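Local coordinates for FAD-dependent pyridine nucleotide-disulphide oxidoreductase (Desulfovibrio vulgaris, PDB 3IWA), which probably uses FAD to pass electrons from a reduced pyridine nucleotide to a disulphide or similar acceptor, at residues Y364-V369 / Q389-R394. Numbering follows the deposited sequence.
Sequences YDAVNV and QLVVDR
Val367 and Val369 pair with Val392 and Leu390 as hydrogen-bonded antiparallel partners, a compact example of how a β-sheet spends its backbone polar groups. The strands belong to the five-stranded antiparallel sheet of the dimerisation domain, where 366-372 is an outermost strand within the chain and 386-393 its inner neighbour. Val367 N gives to Val392 O at 3.0 Å and Val367 O takes Val392 N; Val369 and Leu390 repeat the exchange, the Val369 N-H pointing almost straight at Leu390 O (175° at the hydrogen). Just beyond the strand ends, where Asp365 centres an inverse gamma turn, Arg394 N still reaches Asp365 O at 3.0 Å. Between these pairs, the backbone of Val391 makes its hydrogen bonds to Leu400 and Gly401 of strand 399-406 on the other side.

Side chains settle their polar ends differently. The amides of Asn368 and Gln389 stand 84° apart, and although Asn368 OD1 lies 3.1 Å from Gln389 NE2, the angle is too poor for a hydrogen bond; NE2 is satisfied by Ser201 OG instead. Asp393 OD2 is hydrogen-bonded to Thr396 OG1. With CG of Asp393 anti to the backbone N (chi1 -176°), the group lies near Tyr364, and Asp393 OD1 comes to 3.7 Å from Tyr364 CD1, at the ring edge.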
ATOM      1  N   TYR A 364      -4.530 -20.574 -15.598  1.00 47.27           N
ATOM      2  CA  TYR A 364      -4.084 -20.879 -14.234  1.00 46.65           C
ATOM      3  C   TYR A 364      -5.196 -21.649 -13.572  1.00 45.61           C
ATOM      4  O   TYR A 364      -6.375 -21.329 -13.765  1.00 45.95           O
ATOM      5  CB  TYR A 364      -3.800 -19.608 -13.368  1.00 46.68           C
ATOM      6  CG  TYR A 364      -2.583 -18.843 -13.785  1.00 46.94           C
ATOM      7  CD1 TYR A 364      -1.314 -19.225 -13.373  1.00 46.11           C
ATOM      8  CD2 TYR A 364      -2.704 -17.745 -14.631  1.00 48.95           C
ATOM      9  CE1 TYR A 364      -0.193 -18.526 -13.794  1.00 46.28           C
ATOM     10  CE2 TYR A 364      -1.607 -17.056 -15.054  1.00 48.43           C
ATOM     11  CZ  TYR A 364      -0.361 -17.441 -14.640  1.00 47.31           C
ATOM     12  OH  TYR A 364       0.694 -16.709 -15.103  1.00 50.69           O
ATOM     13  N   ASP A 365      -4.818 -22.629 -12.775  1.00 44.49           N
ATOM     14  CA  ASP A 365      -5.732 -23.264 -11.850  1.00 44.79           C
ATOM     15  C   ASP A 365      -5.961 -22.321 -10.652  1.00 44.21           C
ATOM     16  O   ASP A 365      -5.438 -22.521  -9.577  1.00 43.67           O
ATOM     17  CB  ASP A 365      -5.123 -24.614 -11.426  1.00 45.43           C
ATOM     18  CG  ASP A 365      -5.999 -25.407 -10.432  1.00 46.47           C
ATOM     19  OD1 ASP A 365      -7.164 -25.025 -10.172  1.00 45.59           O
ATOM     20  OD2 ASP A 365      -5.474 -26.419  -9.910  1.00 50.07           O
ATOM     21  N   ALA A 366      -6.768 -21.288 -10.848  1.00 44.36           N
ATOM     22  CA  ALA A 366      -6.858 -20.197  -9.894  1.00 43.89           C
ATOM     23  C   ALA A 366      -8.070 -20.312  -9.033  1.00 44.24           C
ATOM     24  O   ALA A 366      -9.079 -20.830  -9.458  1.00 45.07           O
ATOM     25  CB  ALA A 366      -6.914 -18.884 -10.623  1.00 43.54           C
ATOM     26  N   VAL A 367      -7.990 -19.758  -7.832  1.00 44.50           N
ATOM     27  CA  VAL A 367      -9.136 -19.695  -6.955  1.00 44.65           C
ATOM     28  C   VAL A 367      -9.330 -18.271  -6.459  1.00 44.02           C
ATOM     29  O   VAL A 367      -8.380 -17.556  -6.186  1.00 44.72           O
ATOM     30  CB  VAL A 367      -9.015 -20.717  -5.781  1.00 45.17           C
ATOM     31  CG1 VAL A 367      -7.575 -21.046  -5.483  1.00 45.75           C
ATOM     32  CG2 VAL A 367      -9.651 -20.193  -4.546  1.00 47.67           C
ATOM     33  N   ASN A 368     -10.577 -17.864  -6.376  1.00 43.63           N
ATOM     34  CA  ASN A 368     -10.951 -16.581  -5.878  1.00 43.73           C
ATOM     35  C   ASN A 368     -11.379 -16.713  -4.418  1.00 44.38           C
ATOM     36  O   ASN A 368     -12.387 -17.355  -4.115  1.00 44.32           O
ATOM     37  CB  ASN A 368     -12.119 -16.054  -6.701  1.00 43.61           C
ATOM     38  CG  ASN A 368     -12.249 -14.543  -6.661  1.00 43.37           C
ATOM     39  OD1 ASN A 368     -13.351 -14.017  -6.595  1.00 47.04           O
ATOM     40  ND2 ASN A 368     -11.136 -13.839  -6.740  1.00 41.83           N
ATOM     41  N   VAL A 369     -10.611 -16.098  -3.528  1.00 44.72           N
ATOM     42  CA  VAL A 369     -10.891 -16.074  -2.091  1.00 45.30           C
ATOM     43  C   VAL A 369     -11.445 -14.710  -1.665  1.00 45.44           C
ATOM     44  O   VAL A 369     -10.830 -13.695  -1.899  1.00 44.99           O
ATOM     45  CB  VAL A 369      -9.567 -16.331  -1.349  1.00 45.75           C
ATOM     46  CG1 VAL A 369      -9.745 -16.282   0.149  1.00 46.78           C
ATOM     47  CG2 VAL A 369      -8.988 -17.654  -1.783  1.00 46.61           C
ATOM     48  N   GLN A 389     -11.121  -9.520  -2.591  1.00 36.54           N
ATOM     49  CA  GLN A 389     -11.014 -10.799  -3.238  1.00 35.77           C
ATOM     50  C   GLN A 389      -9.569 -10.960  -3.688  1.00 35.31           C
ATOM     51  O   GLN A 389      -8.983 -10.024  -4.221  1.00 35.94           O
ATOM     52  CB  GLN A 389     -12.003 -10.889  -4.415  1.00 36.03           C
ATOM     53  CG  GLN A 389     -13.502 -10.723  -4.012  1.00 36.02           C
ATOM     54  CD  GLN A 389     -14.518 -11.050  -5.157  1.00 37.98           C
ATOM     55  OE1 GLN A 389     -15.705 -11.286  -4.914  1.00 41.61           O
ATOM     56  NE2 GLN A 389     -14.050 -11.053  -6.373  1.00 36.21           N
ATOM     57  N   LEU A 390      -9.002 -12.137  -3.444  1.00 34.60           N
ATOM     58  CA  LEU A 390      -7.612 -12.423  -3.661  1.00 34.61           C
ATOM     59  C   LEU A 390      -7.564 -13.573  -4.621  1.00 35.05           C
ATOM     60  O   LEU A 390      -8.286 -14.558  -4.426  1.00 35.38           O
ATOM     61  CB  LEU A 390      -6.936 -12.813  -2.338  1.00 34.25           C
ATOM     62  CG  LEU A 390      -5.403 -12.836  -2.234  1.00 34.19           C
ATOM     63  CD1 LEU A 390      -4.853 -11.390  -2.244  1.00 29.10           C
ATOM     64  CD2 LEU A 390      -4.893 -13.611  -0.930  1.00 30.52           C
ATOM     65  N   VAL A 391      -6.739 -13.450  -5.663  1.00 34.97           N
ATOM     66  CA  VAL A 391      -6.689 -14.455  -6.720  1.00 34.27           C
ATOM     67  C   VAL A 391      -5.403 -15.193  -6.625  1.00 34.90           C
ATOM     68  O   VAL A 391      -4.346 -14.606  -6.675  1.00 35.37           O
ATOM     69  CB  VAL A 391      -6.854 -13.834  -8.135  1.00 34.79           C
ATOM     70  CG1 VAL A 391      -6.940 -14.904  -9.149  1.00 32.37           C
ATOM     71  CG2 VAL A 391      -8.110 -12.959  -8.215  1.00 31.38           C
ATOM     72  N   VAL A 392      -5.487 -16.513  -6.500  1.00 36.96           N
ATOM     73  CA  VAL A 392      -4.343 -17.335  -6.107  1.00 36.94           C
ATOM     74  C   VAL A 392      -4.156 -18.505  -7.055  1.00 38.41           C
ATOM     75  O   VAL A 392      -5.116 -19.197  -7.392  1.00 38.75           O
ATOM     76  CB  VAL A 392      -4.573 -17.900  -4.686  1.00 37.28           C
ATOM     77  CG1 VAL A 392      -3.445 -18.821  -4.289  1.00 37.47           C
ATOM     78  CG2 VAL A 392      -4.746 -16.770  -3.688  1.00 32.62           C
ATOM     79  N   ASP A 393      -2.920 -18.763  -7.462  1.00 39.58           N
ATOM     80  CA  ASP A 393      -2.645 -19.937  -8.228  1.00 41.44           C
ATOM     81  C   ASP A 393      -2.478 -21.144  -7.304  1.00 42.83           C
ATOM     82  O   ASP A 393      -1.589 -21.135  -6.477  1.00 43.13           O
ATOM     83  CB  ASP A 393      -1.355 -19.769  -9.018  1.00 42.44           C
ATOM     84  CG  ASP A 393      -1.076 -20.960  -9.934  1.00 41.81           C
ATOM     85  OD1 ASP A 393      -2.044 -21.428 -10.555  1.00 42.55           O
ATOM     86  OD2 ASP A 393       0.089 -21.397 -10.045  1.00 44.36           O
ATOM     87  N   ARG A 394      -3.286 -22.189  -7.474  1.00 44.26           N
ATOM     88  CA  ARG A 394      -3.193 -23.378  -6.599  1.00 45.89           C
ATOM     89  C   ARG A 394      -1.811 -24.011  -6.467  1.00 45.72           C
ATOM     90  O   ARG A 394      -1.289 -24.102  -5.360  1.00 46.32           O
ATOM     91  CB  ARG A 394      -4.213 -24.459  -6.977  1.00 46.70           C
ATOM     92  CG  ARG A 394      -5.524 -24.384  -6.202  1.00 50.43           C
ATOM     93  CD  ARG A 394      -6.313 -25.712  -6.235  1.00 54.49           C
ATOM     94  NE  ARG A 394      -7.749 -25.433  -6.230  1.00 58.64           N
ATOM     95  CZ  ARG A 394      -8.527 -25.363  -5.139  1.00 63.01           C
ATOM     96  NH1 ARG A 394      -8.040 -25.583  -3.913  1.00 62.49           N
ATOM     97  NH2 ARG A 394      -9.831 -25.083  -5.282  1.00 64.95           N
TER